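Local coordinates for protein calmodulin-binding transcription activator 1 (Homo sapiens, PDB 2CXK) that activates transcription as a DNA-binding coregulator that may interact with calmodulin, the chain described here being its TIG domain, at residues A[31-44]-A[69-81]. Residues are numbered along the deposited sequence; the frame is centred on the assembly and turned at random.
Sequences WQEASNNYSCLFDQ and VTLQVAFNNQIIS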
# COMPACT_ATOMS: atom_id res chain seq x y z
N TRP A 31 1.46 -6.56 -12.53
CA TRP A 31 2.41 -7.64 -12.29
C TRP A 31 1.70 -8.98 -12.13
O TRP A 31 0.81 -9.11 -11.29
CB TRP A 31 3.25 -7.36 -11.03
CG TRP A 31 3.19 -5.94 -10.53
CD1 TRP A 31 2.72 -5.53 -9.31
CD2 TRP A 31 3.62 -4.76 -11.21
NE1 TRP A 31 2.82 -4.17 -9.20
CE2 TRP A 31 3.37 -3.67 -10.35
CE3 TRP A 31 4.19 -4.51 -12.47
CZ2 TRP A 31 3.67 -2.35 -10.70
CZ3 TRP A 31 4.48 -3.19 -12.82
CH2 TRP A 31 4.23 -2.13 -11.94
N GLN A 32 2.10 -9.97 -12.92
CA GLN A 32 1.47 -11.28 -12.87
C GLN A 32 2.46 -12.44 -12.75
O GLN A 32 2.13 -13.48 -12.17
CB GLN A 32 0.61 -11.49 -14.12
CG GLN A 32 -0.52 -10.49 -14.29
CD GLN A 32 -1.60 -10.62 -13.22
OE1 GLN A 32 -2.10 -11.72 -12.97
NE2 GLN A 32 -1.96 -9.50 -12.60
N GLU A 33 3.66 -12.26 -13.29
CA GLU A 33 4.70 -13.29 -13.27
C GLU A 33 4.73 -14.08 -11.97
O GLU A 33 4.46 -13.55 -10.89
CB GLU A 33 6.08 -12.68 -13.52
CG GLU A 33 6.24 -12.00 -14.89
CD GLU A 33 5.97 -12.94 -16.06
OE1 GLU A 33 6.67 -13.97 -16.17
OE2 GLU A 33 5.04 -12.65 -16.86
N ALA A 34 5.05 -15.37 -12.07
CA ALA A 34 5.11 -16.21 -10.89
C ALA A 34 6.53 -16.23 -10.34
O ALA A 34 6.74 -16.29 -9.13
CB ALA A 34 4.65 -17.63 -11.22
N SER A 35 7.51 -16.16 -11.23
CA SER A 35 8.91 -16.19 -10.84
C SER A 35 9.25 -15.11 -9.81
O SER A 35 8.81 -13.97 -9.93
CB SER A 35 9.81 -16.04 -12.06
OG SER A 35 11.17 -16.26 -11.71
N ASN A 36 10.04 -15.49 -8.82
CA ASN A 36 10.47 -14.61 -7.74
C ASN A 36 11.65 -13.71 -8.15
O ASN A 36 12.68 -13.69 -7.48
CB ASN A 36 10.87 -15.48 -6.55
CG ASN A 36 11.25 -14.68 -5.32
OD1 ASN A 36 11.82 -15.22 -4.37
ND2 ASN A 36 10.94 -13.39 -5.32
N ASN A 37 11.50 -12.95 -9.23
CA ASN A 37 12.59 -12.09 -9.69
C ASN A 37 12.22 -10.62 -9.81
O ASN A 37 12.83 -9.89 -10.59
CB ASN A 37 13.14 -12.60 -11.02
CG ASN A 37 13.75 -13.98 -10.90
OD1 ASN A 37 13.34 -14.90 -11.60
ND2 ASN A 37 14.73 -14.12 -10.01
N TYR A 38 11.21 -10.21 -9.06
CA TYR A 38 10.78 -8.81 -9.06
C TYR A 38 11.66 -8.01 -8.12
O TYR A 38 12.18 -8.54 -7.14
CB TYR A 38 9.34 -8.70 -8.57
CG TYR A 38 8.30 -9.08 -9.58
CD1 TYR A 38 7.98 -8.23 -10.63
CD2 TYR A 38 7.60 -10.29 -9.46
CE1 TYR A 38 6.99 -8.56 -11.54
CE2 TYR A 38 6.61 -10.63 -10.37
CZ TYR A 38 6.31 -9.76 -11.41
OH TYR A 38 5.32 -10.08 -12.30
N SER A 39 11.84 -6.73 -8.42
CA SER A 39 12.62 -5.85 -7.57
C SER A 39 12.07 -4.45 -7.76
O SER A 39 11.33 -4.18 -8.71
CB SER A 39 14.11 -5.89 -7.93
OG SER A 39 14.35 -5.39 -9.23
N CYS A 40 12.42 -3.56 -6.84
CA CYS A 40 11.99 -2.17 -6.93
C CYS A 40 13.24 -1.33 -6.84
O CYS A 40 14.13 -1.60 -6.03
CB CYS A 40 11.02 -1.81 -5.80
SG CYS A 40 9.41 -2.63 -5.95
N LEU A 41 13.31 -0.30 -7.67
CA LEU A 41 14.48 0.57 -7.67
C LEU A 41 14.09 1.96 -7.20
O LEU A 41 13.21 2.59 -7.78
CB LEU A 41 15.06 0.66 -9.09
CG LEU A 41 15.26 -0.64 -9.87
CD1 LEU A 41 15.95 -0.33 -11.19
CD2 LEU A 41 16.08 -1.62 -9.07
N PHE A 42 14.74 2.41 -6.14
CA PHE A 42 14.52 3.74 -5.59
C PHE A 42 15.79 4.51 -5.95
O PHE A 42 16.86 4.21 -5.43
CB PHE A 42 14.37 3.69 -4.06
CG PHE A 42 13.14 2.97 -3.59
CD1 PHE A 42 13.06 1.58 -3.64
CD2 PHE A 42 12.05 3.68 -3.08
CE1 PHE A 42 11.92 0.91 -3.18
CE2 PHE A 42 10.91 3.02 -2.62
CZ PHE A 42 10.85 1.63 -2.67
N ASP A 43 15.66 5.50 -6.84
CA ASP A 43 16.82 6.27 -7.29
C ASP A 43 17.91 5.28 -7.71
O ASP A 43 19.07 5.41 -7.34
CB ASP A 43 17.34 7.18 -6.16
CG ASP A 43 18.38 8.19 -6.67
OD1 ASP A 43 18.29 8.59 -7.84
OD2 ASP A 43 19.28 8.60 -5.89
N GLN A 44 17.50 4.27 -8.47
CA GLN A 44 18.41 3.23 -8.95
C GLN A 44 18.94 2.27 -7.89
O GLN A 44 19.70 1.36 -8.21
CB GLN A 44 19.58 3.87 -9.71
CG GLN A 44 19.13 4.72 -10.89
CD GLN A 44 18.18 3.97 -11.81
OE1 GLN A 44 17.22 4.55 -12.34
NE2 GLN A 44 18.45 2.69 -12.02
N VAL A 69 12.80 11.00 -5.30
CA VAL A 69 13.52 10.02 -6.10
C VAL A 69 12.56 9.25 -6.98
O VAL A 69 11.35 9.29 -6.78
CB VAL A 69 14.28 9.00 -5.22
CG1 VAL A 69 15.27 9.72 -4.32
CG2 VAL A 69 13.30 8.19 -4.39
N THR A 70 13.10 8.54 -7.96
CA THR A 70 12.30 7.72 -8.86
C THR A 70 12.06 6.37 -8.20
O THR A 70 12.93 5.86 -7.49
CB THR A 70 13.05 7.45 -10.17
OG1 THR A 70 14.36 6.96 -9.86
CG2 THR A 70 13.15 8.71 -11.01
N LEU A 71 10.87 5.81 -8.42
CA LEU A 71 10.53 4.49 -7.91
C LEU A 71 10.08 3.71 -9.14
O LEU A 71 9.14 4.12 -9.83
CB LEU A 71 9.40 4.57 -6.87
CG LEU A 71 8.82 3.22 -6.42
CD1 LEU A 71 9.94 2.28 -5.96
CD2 LEU A 71 7.82 3.46 -5.28
N GLN A 72 10.76 2.61 -9.43
CA GLN A 72 10.43 1.79 -10.60
C GLN A 72 10.35 0.31 -10.23
O GLN A 72 10.99 -0.13 -9.27
CB GLN A 72 11.50 1.96 -11.68
CG GLN A 72 11.78 3.39 -12.11
CD GLN A 72 13.04 3.49 -12.95
OE1 GLN A 72 12.98 3.49 -14.19
NE2 GLN A 72 14.18 3.56 -12.29
N VAL A 73 9.57 -0.44 -11.00
CA VAL A 73 9.45 -1.88 -10.78
C VAL A 73 10.25 -2.58 -11.89
O VAL A 73 10.17 -2.19 -13.05
CB VAL A 73 7.98 -2.35 -10.87
CG1 VAL A 73 7.90 -3.86 -10.77
CG2 VAL A 73 7.17 -1.71 -9.77
N ALA A 74 11.01 -3.60 -11.52
CA ALA A 74 11.82 -4.35 -12.48
C ALA A 74 11.60 -5.85 -12.31
O ALA A 74 11.19 -6.31 -11.24
CB ALA A 74 13.29 -4.02 -12.30
N PHE A 75 11.87 -6.60 -13.37
CA PHE A 75 11.76 -8.06 -13.35
C PHE A 75 13.06 -8.52 -14.00
O PHE A 75 13.37 -8.11 -15.12
CB PHE A 75 10.57 -8.55 -14.18
CG PHE A 75 10.31 -10.02 -14.05
CD1 PHE A 75 9.71 -10.52 -12.89
CD2 PHE A 75 10.68 -10.91 -15.05
CE1 PHE A 75 9.50 -11.90 -12.74
CE2 PHE A 75 10.47 -12.28 -14.91
CZ PHE A 75 9.88 -12.78 -13.75
N ASN A 76 13.82 -9.35 -13.29
CA ASN A 76 15.12 -9.82 -13.77
C ASN A 76 15.99 -8.59 -14.05
O ASN A 76 16.78 -8.56 -14.99
CB ASN A 76 14.96 -10.67 -15.03
CG ASN A 76 14.51 -12.08 -14.73
OD1 ASN A 76 13.83 -12.72 -15.53
ND2 ASN A 76 14.90 -12.59 -13.56
N ASN A 77 15.83 -7.59 -13.19
CA ASN A 77 16.55 -6.30 -13.22
C ASN A 77 16.23 -5.45 -14.44
O ASN A 77 16.90 -4.46 -14.69
CB ASN A 77 18.07 -6.47 -13.12
CG ASN A 77 18.78 -5.16 -12.77
OD1 ASN A 77 19.78 -4.79 -13.39
ND2 ASN A 77 18.26 -4.46 -11.77
N GLN A 78 15.21 -5.85 -15.20
CA GLN A 78 14.80 -5.06 -16.35
C GLN A 78 13.61 -4.19 -15.93
O GLN A 78 12.61 -4.71 -15.44
CB GLN A 78 14.36 -5.98 -17.49
CG GLN A 78 13.86 -5.24 -18.73
CD GLN A 78 13.14 -6.15 -19.73
OE1 GLN A 78 12.61 -5.69 -20.74
NE2 GLN A 78 13.14 -7.45 -19.44
N ILE A 79 13.72 -2.88 -16.11
CA ILE A 79 12.62 -1.98 -15.74
C ILE A 79 11.38 -2.34 -16.55
O ILE A 79 11.43 -2.40 -17.78
CB ILE A 79 12.97 -0.51 -16.03
CG1 ILE A 79 14.20 -0.10 -15.22
CG2 ILE A 79 11.77 0.38 -15.68
CD1 ILE A 79 14.06 -0.32 -13.75
N ILE A 80 10.26 -2.57 -15.86
CA ILE A 80 9.02 -2.93 -16.54
C ILE A 80 7.85 -2.00 -16.20
O ILE A 80 6.69 -2.35 -16.45
CB ILE A 80 8.56 -4.36 -16.18
CG1 ILE A 80 8.38 -4.49 -14.67
CG2 ILE A 80 9.57 -5.36 -16.70
CD1 ILE A 80 7.61 -5.72 -14.26
N SER A 81 8.13 -0.83 -15.65
CA SER A 81 7.07 0.10 -15.30
C SER A 81 7.53 1.53 -15.52
O SER A 81 8.68 1.77 -15.86
CB SER A 81 6.68 -0.05 -13.82
OG SER A 81 7.65 0.56 -12.98
O HOH W 1 14.37 -7.64 -10.77
O HOH W 2 17.04 -5.11 -9.40
O HOH W 3 14.52 4.26 -9.56
O HOH W 4 15.84 9.75 -8.37
O HOH W 5 16.50 7.16 -11.42
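Phe75 drives an edge into the face of Tyr38, the two ring planes standing at 65° with centroids 4.8 Å apart, a T-shaped pair. Its CG lies anti to the backbone N (chi1 -172°), which sends the ring toward Tyr38 and the loop of Glu33 and Ser35. From CB, on the Tyr38 side of the sheet, the chain runs through CG to CD1, which stands over the centre of the Tyr38 ring, 3.6 Å from Tyr38 CE1; CE1 reaches CB of Glu33 and the carbonyl O of Ser35; CZ ends against CB of Ser35. Glu33 CG lies over one face of the Phe75 ring in a CH-pi contact, 4.0 Å from the centroid, and CB of Asn37 covers the opposite face. With an alanine at Tyr38, the edge of Phe75 is likely to lose its aromatic partner, and CD1 of Ile80 the ring edge it packs on.

Further along the same face, Val73 CG1 sits over the six-membered ring of Trp31, while Leu71 CD1 lies over the Phe42 ring, 3.5 Å from its centroid. Leu57 touches Trp31, Tyr38 and Val73 from strand 56-60, and Phe86 meets Phe42 edge-to-face.

Ser39, Leu41, Ala74 and Gln72 point to the other face, where one water links Leu41 O, Gln44 N, Thr70 OG1 and Gln72 NE2. Paired backbone bonds fix the register: Ala74 N to Ser39 O (2.9 Å, 171°) and Leu41 N to Gln72 O (2.8 Å) have their return bonds. A type I' turn from Phe75 to Gln78 joins strands 67-75 and 78-79. This antiparallel pairing belongs to the immunoglobulin-like beta-sandwich of the IPT/TIG domain.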